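Local atomic coordinates of superantigen-like protein SSL8 (Staphylococcus aureus, PDB entry 3R2T), a protein that is of unknown function but belongs to the secreted staphylococcal superantigen-like toxins, which combine an OB-fold with a beta-grasp domain. Residues 65-70 / 188-193; 105-110 / 135-140; 148-153 / 176-181; 169-174 / 195-200; 217-222 / 234-239. One frame throughout, in Å; residues are numbered along the deposited sequence. Where two conformers were deposited one is given.

Contact 1: residues 65-70 / 188-193; sequences QYYSGP and KIRKLL
The Tyr67 ring is sandwiched: Tyr66 CD2 lies over the centre of one face and Arg190 CD over the centre of the opposite one, while Tyr67 CD2 lies at the edge of the Tyr66 ring, in its plane. Arg190 CD stands 3.4 Å from the Tyr67 ring centroid and 8° off the ring normal, a close CH-pi contact. Beyond it the guanidinium of Arg190 runs on nearly parallel to the ring, the two planes 9° apart, with NE 3.3 Å from Tyr67 CZ and Tyr67 OH over the middle of the guanidinium. The hydroxyl therefore meets the flat of that group, a poor angle for bonding to NE or NH1. An extended chain from CG to NE lays Arg190 along the ring, its CB 3.6 Å from Tyr67 CD1. Asp186 holds both, OD1 hydrogen-bonded to Tyr67 OH and OD2 salt-bridged to Arg190 NE; with Leu227 N at the hydroxyl and Tyr200 OH and Asp225 O at Arg190 NH2, this probably fixes both groups. The contact joins helix 57-68, at its C-terminal end, to helix 182-197, the central helix of the beta-grasp domain. On another flank of that helix Ile189 and Leu193 pack against strand 241-248.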
# COMPACT_ATOMS: atom_id res chain seq x y z
N GLN A 65 12.74 6.21 12.83
CA GLN A 65 13.25 5.84 11.51
C GLN A 65 12.57 6.64 10.41
O GLN A 65 13.23 7.24 9.58
CB GLN A 65 13.10 4.33 11.27
CG GLN A 65 13.37 3.93 9.81
CD GLN A 65 13.46 2.43 9.58
OE1 GLN A 65 13.81 1.66 10.48
NE2 GLN A 65 13.16 2.01 8.35
N TYR A 66 11.25 6.64 10.42
CA TYR A 66 10.45 7.34 9.39
C TYR A 66 10.64 8.85 9.37
O TYR A 66 10.88 9.44 8.31
CB TYR A 66 8.97 6.99 9.61
CG TYR A 66 7.95 7.55 8.63
CD1 TYR A 66 7.66 6.87 7.44
CD2 TYR A 66 7.21 8.68 8.94
CE1 TYR A 66 6.72 7.34 6.57
CE2 TYR A 66 6.24 9.16 8.07
CZ TYR A 66 6.00 8.48 6.89
OH TYR A 66 5.06 8.95 6.02
N TYR A 67 10.52 9.48 10.53
CA TYR A 67 10.61 10.95 10.60
C TYR A 67 12.04 11.50 10.50
O TYR A 67 12.21 12.70 10.31
CB TYR A 67 9.83 11.52 11.80
CG TYR A 67 8.35 11.47 11.61
CD1 TYR A 67 7.71 12.37 10.76
CD2 TYR A 67 7.56 10.54 12.27
CE1 TYR A 67 6.33 12.34 10.56
CE2 TYR A 67 6.17 10.50 12.08
CZ TYR A 67 5.56 11.40 11.23
OH TYR A 67 4.17 11.37 11.03
N SER A 68 13.04 10.63 10.64
CA SER A 68 14.43 11.06 10.49
C SER A 68 14.92 10.65 9.10
O SER A 68 16.03 10.97 8.70
CB SER A 68 15.34 10.46 11.56
OG SER A 68 15.44 9.06 11.42
N GLY A 69 14.07 9.95 8.35
CA GLY A 69 14.40 9.48 7.00
C GLY A 69 14.26 10.51 5.87
O GLY A 69 14.05 11.70 6.10
N PRO A 70 14.37 10.03 4.62
CA PRO A 70 14.29 10.90 3.45
C PRO A 70 12.91 11.45 3.14
O PRO A 70 11.92 10.83 3.47
CB PRO A 70 14.74 9.98 2.30
CG PRO A 70 14.96 8.61 2.89
CD PRO A 70 14.39 8.60 4.25
N LYS A 188 8.04 17.81 8.64
CA LYS A 188 9.11 18.79 8.90
C LYS A 188 9.17 19.17 10.37
O LYS A 188 10.24 19.38 10.93
CB LYS A 188 8.91 20.06 8.05
CG LYS A 188 9.33 19.95 6.57
CD LYS A 188 8.94 21.25 5.84
CE LYS A 188 9.79 21.50 4.59
NZ LYS A 188 9.82 20.39 3.63
N ILE A 189 8.01 19.28 11.01
CA ILE A 189 8.03 19.63 12.40
C ILE A 189 8.66 18.47 13.17
O ILE A 189 9.59 18.68 13.91
CB ILE A 189 6.68 20.03 12.92
CG1 ILE A 189 6.27 21.36 12.31
CG2 ILE A 189 6.72 20.19 14.42
CD1 ILE A 189 4.79 21.74 12.57
N ARG A 190 8.23 17.23 12.95
CA ARG A 190 8.83 16.11 13.71
C ARG A 190 10.31 15.93 13.45
O ARG A 190 11.06 15.56 14.36
CB ARG A 190 8.12 14.78 13.46
CG ARG A 190 6.64 14.83 13.82
CD ARG A 190 6.05 13.47 13.99
NE ARG A 190 4.62 13.44 13.70
CZ ARG A 190 3.80 12.48 14.10
NH1 ARG A 190 2.51 12.51 13.76
NH2 ARG A 190 4.26 11.49 14.85
N LYS A 191 10.72 16.15 12.20
CA LYS A 191 12.13 16.07 11.81
C LYS A 191 12.93 17.02 12.69
O LYS A 191 13.98 16.68 13.22
CB LYS A 191 12.26 16.48 10.33
CG LYS A 191 13.70 16.63 9.77
CD LYS A 191 13.62 16.96 8.27
CE LYS A 191 14.99 17.16 7.60
NZ LYS A 191 15.68 18.42 8.01
N LEU A 192 12.39 18.23 12.86
CA LEU A 192 13.04 19.24 13.67
C LEU A 192 13.06 18.82 15.14
O LEU A 192 14.07 19.00 15.81
CB LEU A 192 12.36 20.57 13.48
CG LEU A 192 12.98 21.79 14.16
CD1 LEU A 192 12.53 23.05 13.43
CD2 LEU A 192 12.65 21.82 15.64
N LEU A 193 11.98 18.22 15.61
CA LEU A 193 11.89 17.78 17.02
C LEU A 193 12.86 16.65 17.31
O LEU A 193 13.40 16.55 18.42
CB LEU A 193 10.47 17.35 17.35
CG LEU A 193 9.43 18.45 17.23
CD1 LEU A 193 8.03 17.89 17.45
CD2 LEU A 193 9.75 19.59 18.20

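Contact 2: residues 105-110 / 135-140; sequences GKDENK and SVSGVT
A type I beta turn from Gly105 to Glu108 brings Asp107 up to Ser137, the CA atoms of these two residues 7.1 Å apart, where the strand 133-141 is interrupted by a loop. Ser137 OG donates to Asp107 OD2 at 2.6 Å, meeting it on the syn side and 19° out of the carboxylate plane. Asp107 OD1 turns back to its own turn and accepts from Gly105 N at 2.9 Å, so the carboxylate is held through both oxygens. Its CG sits between the backbone N and the carbonyl carbon (chi1 55°), a rotamer that lets OD1 reach back to Gly105 while OD2 faces Ser137. A water adds a further link: it donates to Asp107 OD2 at 2.5 Å and accepts from Val139 N at 3.0 Å. OD2 is thus gripped by a hydroxyl and a water, an environment that would probably favour the ionised carboxylate. Ser137 and Gly138, both with positive phi, carry the chain through the break. Within the OB-fold domain, the contact fastens the loop after strand 99-102 to strand 133-141. Those two strands run parallel, and backbone bonds join Ser135 and Ser137 to Phe102.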
# COMPACT_ATOMS: atom_id res chain seq x y z
N GLY A 105 -6.80 10.10 0.79
CA GLY A 105 -7.68 10.91 1.65
C GLY A 105 -8.73 11.67 0.86
O GLY A 105 -9.48 11.08 0.11
N LYS A 106 -8.78 12.99 1.05
CA LYS A 106 -9.73 13.84 0.32
C LYS A 106 -9.36 13.95 -1.15
O LYS A 106 -10.13 14.46 -1.96
CB LYS A 106 -9.75 15.27 0.88
CG LYS A 106 -10.07 15.39 2.35
CD LYS A 106 -10.25 16.86 2.74
CE LYS A 106 -10.26 17.04 4.26
NZ LYS A 106 -11.08 16.03 4.96
N ASP A 107 -8.16 13.47 -1.49
CA ASP A 107 -7.66 13.54 -2.87
C ASP A 107 -8.04 12.33 -3.73
O ASP A 107 -7.85 12.34 -4.95
CB ASP A 107 -6.14 13.71 -2.84
CG ASP A 107 -5.43 12.62 -2.03
OD1 ASP A 107 -6.10 11.69 -1.56
OD2 ASP A 107 -4.19 12.70 -1.87
N GLU A 108 -8.63 11.32 -3.09
CA GLU A 108 -8.99 10.06 -3.77
C GLU A 108 -9.58 10.17 -5.19
O GLU A 108 -9.16 9.44 -6.08
CB GLU A 108 -9.93 9.23 -2.87
CG GLU A 108 -10.30 7.83 -3.44
CD GLU A 108 -11.15 6.98 -2.48
OE1 GLU A 108 -11.34 7.37 -1.31
OE2 GLU A 108 -11.61 5.89 -2.90
N ASN A 109 -10.44 11.16 -5.40
CA ASN A 109 -11.07 11.38 -6.71
C ASN A 109 -10.92 12.81 -7.26
O ASN A 109 -11.91 13.42 -7.68
CB ASN A 109 -12.56 11.05 -6.60
CG ASN A 109 -12.81 9.60 -6.17
OD1 ASN A 109 -13.56 9.35 -5.23
ND2 ASN A 109 -12.16 8.66 -6.84
N LYS A 110 -9.69 13.36 -7.27
CA LYS A 110 -9.50 14.74 -7.77
C LYS A 110 -8.64 14.96 -9.01
O LYS A 110 -8.64 16.06 -9.57
CB LYS A 110 -8.98 15.67 -6.66
CG LYS A 110 -10.06 16.20 -5.71
CD LYS A 110 -9.48 17.27 -4.78
CE LYS A 110 -10.58 17.96 -3.96
NZ LYS A 110 -11.37 17.00 -3.14
N SER A 135 4.47 6.80 -1.97
CA SER A 135 4.14 7.80 -0.97
C SER A 135 2.64 8.09 -0.98
O SER A 135 1.95 7.80 -1.98
CB SER A 135 4.94 9.08 -1.22
OG SER A 135 4.75 10.03 -0.19
N VAL A 136 2.16 8.67 0.12
CA VAL A 136 0.73 8.98 0.29
C VAL A 136 0.38 10.46 0.22
O VAL A 136 0.90 11.25 0.99
CB VAL A 136 0.22 8.48 1.65
CG1 VAL A 136 -1.24 8.86 1.83
CG2 VAL A 136 0.42 6.97 1.78
N SER A 137 -0.50 10.81 -0.70
CA SER A 137 -1.01 12.18 -0.84
C SER A 137 0.09 13.26 -0.83
O SER A 137 1.09 13.12 -1.55
CB SER A 137 -2.06 12.41 0.23
OG SER A 137 -3.07 11.42 0.12
N GLY A 138 -0.07 14.31 -0.04
CA GLY A 138 0.92 15.40 0.01
C GLY A 138 0.92 16.25 -1.25
O GLY A 138 1.92 16.85 -1.60
N VAL A 139 -0.23 16.31 -1.93
CA VAL A 139 -0.35 17.06 -3.17
C VAL A 139 -1.06 18.38 -2.93
O VAL A 139 -2.05 18.40 -2.24
CB VAL A 139 -1.18 16.27 -4.21
CG1 VAL A 139 -1.23 17.04 -5.53
CG2 VAL A 139 -0.58 14.84 -4.47
N THR A 140 -0.55 19.45 -3.54
CA THR A 140 -1.12 20.81 -3.45
C THR A 140 -0.90 21.58 -4.76
O THR A 140 -0.20 21.10 -5.67
CB THR A 140 -0.34 21.63 -2.40
OG1 THR A 140 1.06 21.56 -2.70
CG2 THR A 140 -0.54 21.09 -1.00
O HOH W 1 -2.78 14.74 -1.58

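Contact 3: residues 148-153 / 176-181; sequences FESLRT and QKEEVS
This contact of the superantigen-like fold lies where the chain runs from the OB-fold strand 133-141 to the beta-grasp strand 156-160 and passes the start of strand 179-181. Ser150 and Glu178 carry it, with CA atoms 6.0 Å apart. Ser150 CB sits against the stem of the glutamate, 3.4 Å from Glu178 CG and 3.4 Å from Glu178 OE1. This is van der Waals contact alongside the chain, for both polar ends are engaged elsewhere: Ser150 OG bonds to Ser146 O, while the Glu178 carboxylate accepts the backbone N-H of Lys145 on OE1 and of Val144 on OE2. Successive N-H groups of the loop after strand 133-141 thus hold the carboxylate through both oxygens, and Ser150 packs beside it. An extended Glu178 side chain beyond CG (chi2 165°) takes the carboxylate out to these N-H groups and leaves its flank to the serine. Asn143 also ties this loop to residues 176-178, through bonds to Gln176 O and Glu178 N. Further along the same segment, the Lys177 side chain curls forward, its NZ hydrogen-bonded to Glu179 O at 2.7 Å with a C=O...N angle of 166°. The same ammonium makes a salt bridge to Asp119 of the OB-fold domain. Ser150 OG comes no nearer to Gln176 than 4.1 Å, the distance to its O atom.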
# COMPACT_ATOMS: atom_id res chain seq x y z
N PHE A 148 9.38 35.25 -2.16
CA PHE A 148 9.42 36.19 -1.05
C PHE A 148 8.11 36.92 -0.78
O PHE A 148 7.94 37.50 0.29
CB PHE A 148 10.62 37.11 -1.15
CG PHE A 148 11.91 36.38 -0.99
CD1 PHE A 148 12.33 36.00 0.27
CD2 PHE A 148 12.66 36.01 -2.09
CE1 PHE A 148 13.50 35.27 0.44
CE2 PHE A 148 13.84 35.29 -1.93
CZ PHE A 148 14.26 34.92 -0.66
N GLU A 149 7.17 36.86 -1.71
CA GLU A 149 5.88 37.49 -1.49
C GLU A 149 5.03 36.55 -0.66
O GLU A 149 4.28 36.98 0.21
CB GLU A 149 5.14 37.76 -2.79
CG GLU A 149 5.86 38.60 -3.81
CD GLU A 149 4.97 38.87 -5.03
OE1 GLU A 149 5.30 38.39 -6.15
OE2 GLU A 149 3.91 39.50 -4.85
N SER A 150 5.14 35.25 -0.94
CA SER A 150 4.35 34.22 -0.25
C SER A 150 5.03 33.53 0.94
O SER A 150 4.51 32.53 1.48
CB SER A 150 3.87 33.19 -1.28
OG SER A 150 4.92 32.70 -2.09
N LEU A 151 6.17 34.06 1.36
CA LEU A 151 6.93 33.52 2.48
C LEU A 151 6.28 33.84 3.83
O LEU A 151 5.98 35.01 4.11
CB LEU A 151 8.34 34.11 2.46
CG LEU A 151 9.26 33.82 3.64
CD1 LEU A 151 9.46 32.31 3.82
CD2 LEU A 151 10.60 34.53 3.45
N ARG A 152 6.07 32.81 4.65
CA ARG A 152 5.50 32.97 5.98
C ARG A 152 6.45 32.39 7.04
O ARG A 152 7.05 31.32 6.84
CB ARG A 152 4.17 32.24 6.08
CG ARG A 152 3.15 32.67 5.04
CD ARG A 152 2.81 34.14 5.11
NE ARG A 152 2.06 34.55 3.93
CZ ARG A 152 1.71 35.80 3.65
NH1 ARG A 152 2.03 36.78 4.49
NH2 ARG A 152 1.02 36.07 2.53
N THR A 153 6.57 33.09 8.16
CA THR A 153 7.41 32.64 9.27
C THR A 153 6.65 32.70 10.59
O THR A 153 6.96 33.48 11.48
CB THR A 153 8.72 33.44 9.38
OG1 THR A 153 8.41 34.83 9.41
CG2 THR A 153 9.61 33.15 8.22
N GLN A 176 7.42 27.78 2.74
CA GLN A 176 7.63 28.32 1.39
C GLN A 176 6.37 28.36 0.50
O GLN A 176 6.25 29.23 -0.38
CB GLN A 176 8.78 27.57 0.68
CG GLN A 176 9.14 26.09 1.13
CD GLN A 176 7.98 25.09 1.29
OE1 GLN A 176 6.97 25.37 1.97
NE2 GLN A 176 8.15 23.89 0.70
N LYS A 177 5.43 27.47 0.75
CA LYS A 177 4.23 27.36 -0.06
C LYS A 177 3.00 28.09 0.49
O LYS A 177 2.78 28.12 1.69
CB LYS A 177 3.88 25.89 -0.21
CG LYS A 177 4.97 25.05 -0.89
CD LYS A 177 4.59 23.55 -0.83
CE LYS A 177 3.66 23.12 -1.93
NZ LYS A 177 2.57 24.02 -2.36
N GLU A 178 2.20 28.64 -0.43
CA GLU A 178 0.94 29.33 -0.10
C GLU A 178 -0.07 28.29 0.39
O GLU A 178 -0.86 28.53 1.33
CB GLU A 178 0.38 30.01 -1.34
CG GLU A 178 1.33 31.07 -1.88
CD GLU A 178 1.02 31.53 -3.30
OE1 GLU A 178 1.77 32.40 -3.79
OE2 GLU A 178 0.05 31.02 -3.92
N GLU A 179 -0.03 27.13 -0.26
CA GLU A 179 -0.88 26.01 0.09
C GLU A 179 0.08 24.89 0.50
O GLU A 179 0.89 24.43 -0.31
CB GLU A 179 -1.73 25.60 -1.11
CG GLU A 179 -2.73 24.49 -0.78
CD GLU A 179 -3.60 24.05 -1.99
OE1 GLU A 179 -3.15 23.19 -2.78
OE2 GLU A 179 -4.76 24.55 -2.09
N VAL A 180 -0.01 24.45 1.75
CA VAL A 180 0.87 23.42 2.26
C VAL A 180 0.06 22.25 2.86
O VAL A 180 -0.93 22.45 3.56
CB VAL A 180 1.82 24.04 3.30
CG1 VAL A 180 1.05 24.45 4.51
CG2 VAL A 180 2.96 23.08 3.66
N SER A 181 0.48 21.02 2.56
CA SER A 181 -0.22 19.84 3.08
C SER A 181 0.14 19.66 4.55
O SER A 181 1.21 20.03 4.98
CB SER A 181 0.17 18.57 2.29
OG SER A 181 1.55 18.22 2.48

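Contact 4: residues 169-174 / 195-200; sequences IDEFFF and KKYKLY
Glu171 receives two polar contacts from the end of the beta-grasp helix: a salt bridge from Lys196 NZ to Glu171 OE1, modelled at 2.4 Å, and a hydrogen bond from Tyr197 OH to Glu171 OE2, also modelled at 2.4 Å. Both are very short, and the exact lengths are doubtful. In this beta-grasp domain helix 182-197 packs across a mixed sheet, and the contact joins its C-terminal end to edge strand 167-171, one of the two outermost. The carboxylate divides its oxygens between neighbouring residues of the helix. It approaches the Tyr197 ring at the edge, near the ring plane, with carboxylate and ring planes 87° apart. Glu171 bends at chi2 (-71°), lifting its carboxylate off the strand toward the helix end, and Lys196, bent at chi3 (67°), approaches from the opposite direction. Packing widens the contact: Ile169, two residues before Glu171 and also pointing toward the helix, lies against the edge of the Tyr197 ring. Val158 of the neighbouring strand 156-160 touches both Glu171 and Tyr197. Lys198 then leaves the helix with positive phi, and the chain turns away from the strand. Beside the hydroxyl, Ile169 CG2 reaches 3.3 Å from Tyr197 OH, and Ile169 CD1 lies 4.0 Å from Tyr197 CE1.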
# COMPACT_ATOMS: atom_id res chain seq x y z
N ILE A 169 10.63 27.32 24.26
CA ILE A 169 11.58 27.79 23.25
C ILE A 169 10.96 28.17 21.89
O ILE A 169 10.24 27.36 21.28
CB ILE A 169 12.67 26.68 23.00
CG1 ILE A 169 13.30 26.24 24.33
CG2 ILE A 169 13.74 27.16 22.00
CD1 ILE A 169 14.54 25.29 24.20
N ASP A 170 11.26 29.39 21.43
CA ASP A 170 10.79 29.86 20.12
C ASP A 170 11.73 29.34 19.07
O ASP A 170 12.91 29.62 19.12
CB ASP A 170 10.80 31.38 20.01
CG ASP A 170 9.75 32.02 20.85
OD1 ASP A 170 8.91 31.28 21.40
OD2 ASP A 170 9.75 33.27 20.97
N GLU A 171 11.20 28.56 18.13
CA GLU A 171 12.00 28.00 17.05
C GLU A 171 11.64 28.70 15.76
O GLU A 171 10.47 28.97 15.51
CB GLU A 171 11.72 26.50 16.91
CG GLU A 171 12.28 25.61 18.02
CD GLU A 171 13.81 25.48 17.99
OE1 GLU A 171 14.44 25.78 16.95
OE2 GLU A 171 14.39 25.05 19.01
N PHE A 172 12.65 29.00 14.95
CA PHE A 172 12.39 29.60 13.64
C PHE A 172 11.79 28.52 12.75
O PHE A 172 12.25 27.38 12.76
CB PHE A 172 13.68 30.14 13.00
CG PHE A 172 13.46 30.71 11.63
CD1 PHE A 172 12.89 31.98 11.49
CD2 PHE A 172 13.79 29.99 10.49
CE1 PHE A 172 12.67 32.52 10.23
CE2 PHE A 172 13.56 30.51 9.22
CZ PHE A 172 13.00 31.78 9.09
N PHE A 173 10.75 28.86 12.00
CA PHE A 173 10.12 27.90 11.10
C PHE A 173 9.63 28.72 9.92
O PHE A 173 9.14 29.83 10.10
CB PHE A 173 8.94 27.20 11.78
CG PHE A 173 8.46 25.97 11.05
CD1 PHE A 173 7.27 25.98 10.34
CD2 PHE A 173 9.20 24.80 11.09
CE1 PHE A 173 6.83 24.84 9.69
CE2 PHE A 173 8.78 23.65 10.44
CZ PHE A 173 7.61 23.66 9.74
N PHE A 174 9.79 28.21 8.72
CA PHE A 174 9.34 28.93 7.55
C PHE A 174 8.60 27.98 6.63
O PHE A 174 8.94 26.80 6.53
CB PHE A 174 10.50 29.60 6.81
CG PHE A 174 11.31 28.66 5.97
CD1 PHE A 174 11.23 28.72 4.58
CD2 PHE A 174 12.11 27.70 6.55
CE1 PHE A 174 11.96 27.84 3.79
CE2 PHE A 174 12.84 26.81 5.77
CZ PHE A 174 12.76 26.89 4.38
N LYS A 195 15.80 16.06 15.72
CA LYS A 195 17.18 16.56 15.69
C LYS A 195 17.51 17.53 16.83
O LYS A 195 18.61 17.47 17.38
CB LYS A 195 17.50 17.16 14.31
CG LYS A 195 16.82 18.46 13.97
CD LYS A 195 16.71 18.65 12.45
CE LYS A 195 15.98 19.95 12.08
NZ LYS A 195 15.34 19.89 10.73
N LYS A 196 16.57 18.40 17.22
CA LYS A 196 16.83 19.36 18.30
C LYS A 196 16.29 19.06 19.70
O LYS A 196 16.78 19.65 20.67
CB LYS A 196 16.29 20.72 17.87
CG LYS A 196 16.83 21.14 16.53
CD LYS A 196 16.33 22.49 16.07
CE LYS A 196 16.85 23.62 16.93
NZ LYS A 196 16.58 24.94 16.29
N TYR A 197 15.29 18.20 19.82
CA TYR A 197 14.69 17.87 21.12
C TYR A 197 14.73 16.37 21.43
O TYR A 197 14.08 15.91 22.36
CB TYR A 197 13.26 18.41 21.19
CG TYR A 197 13.23 19.91 21.11
CD1 TYR A 197 13.34 20.68 22.25
CD2 TYR A 197 13.15 20.57 19.89
CE1 TYR A 197 13.33 22.05 22.19
CE2 TYR A 197 13.15 21.95 19.81
CZ TYR A 197 13.24 22.69 20.98
OH TYR A 197 13.24 24.06 20.93
N LYS A 198 15.49 15.61 20.65
CA LYS A 198 15.63 14.16 20.83
C LYS A 198 14.27 13.42 20.90
O LYS A 198 14.08 12.51 21.71
CB LYS A 198 16.52 13.86 22.04
CG LYS A 198 17.90 14.54 21.91
CD LYS A 198 18.92 14.17 23.00
CE LYS A 198 19.38 12.71 22.90
NZ LYS A 198 20.49 12.40 23.86
N LEU A 199 13.33 13.83 20.05
CA LEU A 199 12.05 13.16 20.00
C LEU A 199 12.31 11.74 19.53
O LEU A 199 13.12 11.50 18.63
CB LEU A 199 11.10 13.86 19.02
CG LEU A 199 9.72 13.21 18.87
CD1 LEU A 199 8.95 13.24 20.19
CD2 LEU A 199 8.91 13.86 17.73
N TYR A 200 11.61 10.80 20.15
CA TYR A 200 11.70 9.37 19.86
C TYR A 200 13.09 8.78 20.16
O TYR A 200 13.45 7.75 19.60
CB TYR A 200 11.30 9.03 18.40
CG TYR A 200 9.98 9.59 17.94
CD1 TYR A 200 8.81 9.33 18.65
CD2 TYR A 200 9.89 10.33 16.78
CE1 TYR A 200 7.59 9.84 18.23
CE2 TYR A 200 8.66 10.85 16.34
CZ TYR A 200 7.52 10.59 17.08
OH TYR A 200 6.30 11.09 16.66

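Contact 5: residues 217-222 / 234-239; sequences NKYEID and DVINSE
Tyr219 and Ile236 meet through matching first torsions: Tyr219 CG and Ile236 CG1 each stand anti to their own carbonyl carbon (chi1 -69° and -55°), and the two side chains slide past each other in opposite directions. The ethyl branch of Ile236 does the touching. Its CD1 lies over the centre of one face of the phenol, 4.0 Å from the Tyr219 ring centroid, in a CH-pi contact. Ile236 CG1 covers the outer part of the same ring, 3.9 Å from Tyr219 CZ. At the hydroxyl end, Val235 O is 4.2 Å from Tyr219 OH. A chi2 of 173° extends Ile236 so that CG1 and CD1 both lie over the ring. The backbones stay well apart, the CA atoms of Tyr219 and Ile236 separated by 9.6 Å, so the contact is made mainly by side chains. Strand 218-222 forms an edge of the five-stranded beta-grasp sheet, whereas strand 235-237 pairs antiparallel with strand 179-181 in a separate small ribbon. Met213 of strand 207-213 touches both Tyr219 and Ile236, and Leu185 of helix 182-197 touches Ile236, so the contact fills in between sheet, ribbon and helix.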
# COMPACT_ATOMS: atom_id res chain seq x y z
N ASN A 217 -9.64 28.16 14.35
CA ASN A 217 -9.70 26.73 14.19
C ASN A 217 -8.31 26.18 14.43
O ASN A 217 -7.33 26.90 14.25
CB ASN A 217 -10.09 26.38 12.75
CG ASN A 217 -11.55 26.53 12.50
OD1 ASN A 217 -12.33 25.66 12.86
ND2 ASN A 217 -11.95 27.64 11.87
N LYS A 218 -8.22 24.92 14.81
CA LYS A 218 -6.92 24.30 14.96
C LYS A 218 -6.82 22.92 14.34
O LYS A 218 -7.83 22.25 14.10
CB LYS A 218 -6.46 24.27 16.42
CG LYS A 218 -7.30 23.52 17.42
CD LYS A 218 -7.14 22.02 17.44
CE LYS A 218 -7.88 21.46 18.64
NZ LYS A 218 -7.87 19.97 18.73
N TYR A 219 -5.60 22.55 14.01
CA TYR A 219 -5.30 21.23 13.53
C TYR A 219 -4.45 20.66 14.64
O TYR A 219 -3.53 21.34 15.11
CB TYR A 219 -4.51 21.24 12.21
CG TYR A 219 -5.30 21.73 11.01
CD1 TYR A 219 -5.93 20.83 10.16
CD2 TYR A 219 -5.41 23.09 10.71
CE1 TYR A 219 -6.65 21.26 9.04
CE2 TYR A 219 -6.14 23.54 9.60
CZ TYR A 219 -6.75 22.62 8.77
OH TYR A 219 -7.46 23.04 7.67
N GLU A 220 -4.75 19.45 15.10
CA GLU A 220 -3.93 18.83 16.15
C GLU A 220 -3.44 17.45 15.71
O GLU A 220 -4.20 16.68 15.12
CB GLU A 220 -4.70 18.73 17.46
CG GLU A 220 -3.86 18.14 18.59
CD GLU A 220 -4.53 18.22 19.95
OE1 GLU A 220 -5.12 19.27 20.29
OE2 GLU A 220 -4.43 17.23 20.70
N ILE A 221 -2.17 17.15 16.01
CA ILE A 221 -1.56 15.88 15.66
C ILE A 221 -0.91 15.25 16.89
O ILE A 221 -0.16 15.88 17.59
CB ILE A 221 -0.45 16.07 14.59
CG1 ILE A 221 -1.02 16.76 13.33
CG2 ILE A 221 0.18 14.68 14.21
CD1 ILE A 221 0.07 17.34 12.40
N ASP A 222 -1.19 13.97 17.12
CA ASP A 222 -0.64 13.25 18.24
C ASP A 222 0.72 12.68 17.83
O ASP A 222 0.85 12.01 16.80
CB ASP A 222 -1.61 12.14 18.59
CG ASP A 222 -1.23 11.36 19.83
OD1 ASP A 222 -0.12 11.51 20.40
OD2 ASP A 222 -2.08 10.57 20.23
N ASP A 234 -4.92 16.69 3.54
CA ASP A 234 -5.48 17.98 4.02
C ASP A 234 -4.51 19.10 3.68
O ASP A 234 -3.32 18.97 3.89
CB ASP A 234 -5.74 17.98 5.53
CG ASP A 234 -6.90 17.10 5.94
OD1 ASP A 234 -7.40 16.28 5.13
OD2 ASP A 234 -7.34 17.23 7.11
N VAL A 235 -5.05 20.21 3.17
CA VAL A 235 -4.22 21.32 2.75
C VAL A 235 -4.59 22.55 3.54
O VAL A 235 -5.77 22.80 3.82
CB VAL A 235 -4.38 21.59 1.22
CG1 VAL A 235 -4.04 20.33 0.42
CG2 VAL A 235 -5.83 22.06 0.87
N ILE A 236 -3.57 23.32 3.90
CA ILE A 236 -3.70 24.52 4.69
C ILE A 236 -3.14 25.77 3.99
O ILE A 236 -2.05 25.73 3.38
CB ILE A 236 -2.92 24.32 6.00
CG1 ILE A 236 -3.42 23.05 6.72
CG2 ILE A 236 -3.06 25.50 6.91
CD1 ILE A 236 -2.58 22.68 7.93
N ASN A 237 -3.89 26.87 4.08
CA ASN A 237 -3.47 28.17 3.54
C ASN A 237 -2.44 28.77 4.52
O ASN A 237 -2.80 29.27 5.58
CB ASN A 237 -4.70 29.09 3.40
CG ASN A 237 -4.35 30.48 2.94
OD1 ASN A 237 -3.18 30.86 2.92
ND2 ASN A 237 -5.36 31.27 2.57
N SER A 238 -1.16 28.69 4.16
CA SER A 238 -0.08 29.14 5.04
C SER A 238 -0.21 30.58 5.53
O SER A 238 0.21 30.89 6.63
CB SER A 238 1.30 28.93 4.38
OG SER A 238 1.42 29.69 3.20
N GLU A 239 -0.80 31.46 4.73
CA GLU A 239 -0.98 32.84 5.16
C GLU A 239 -1.91 32.91 6.38
O GLU A 239 -1.81 33.82 7.21
CB GLU A 239 -1.52 33.67 4.00
CG GLU A 239 -1.66 35.16 4.27
CD GLU A 239 -2.94 35.52 4.99
OE1 GLU A 239 -3.99 34.92 4.65
OE2 GLU A 239 -2.90 36.44 5.84

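From the N terminus, helix 57-68 opens the longest loop, which contact 1 closes on helix 182-197 after the chain has passed through the OB-fold and the first beta-grasp strands. Contacts 2 and 3 both close within it: contact 2 inside the OB-fold domain, contact 3 where the chain crosses into the beta-grasp domain. Contact 4 opens on strand 167-171 before contacts 3 and 1 have closed and ends beyond both, so it crosses each of them; with contact 1 it shares helix 182-197. Contact 5 comes last, in series after the others, and meets contact 3 where strands 179-181 and 235-237 pair. Contacts 2 and 5 also touch, bringing the OB-fold loop near the beta-grasp ribbon.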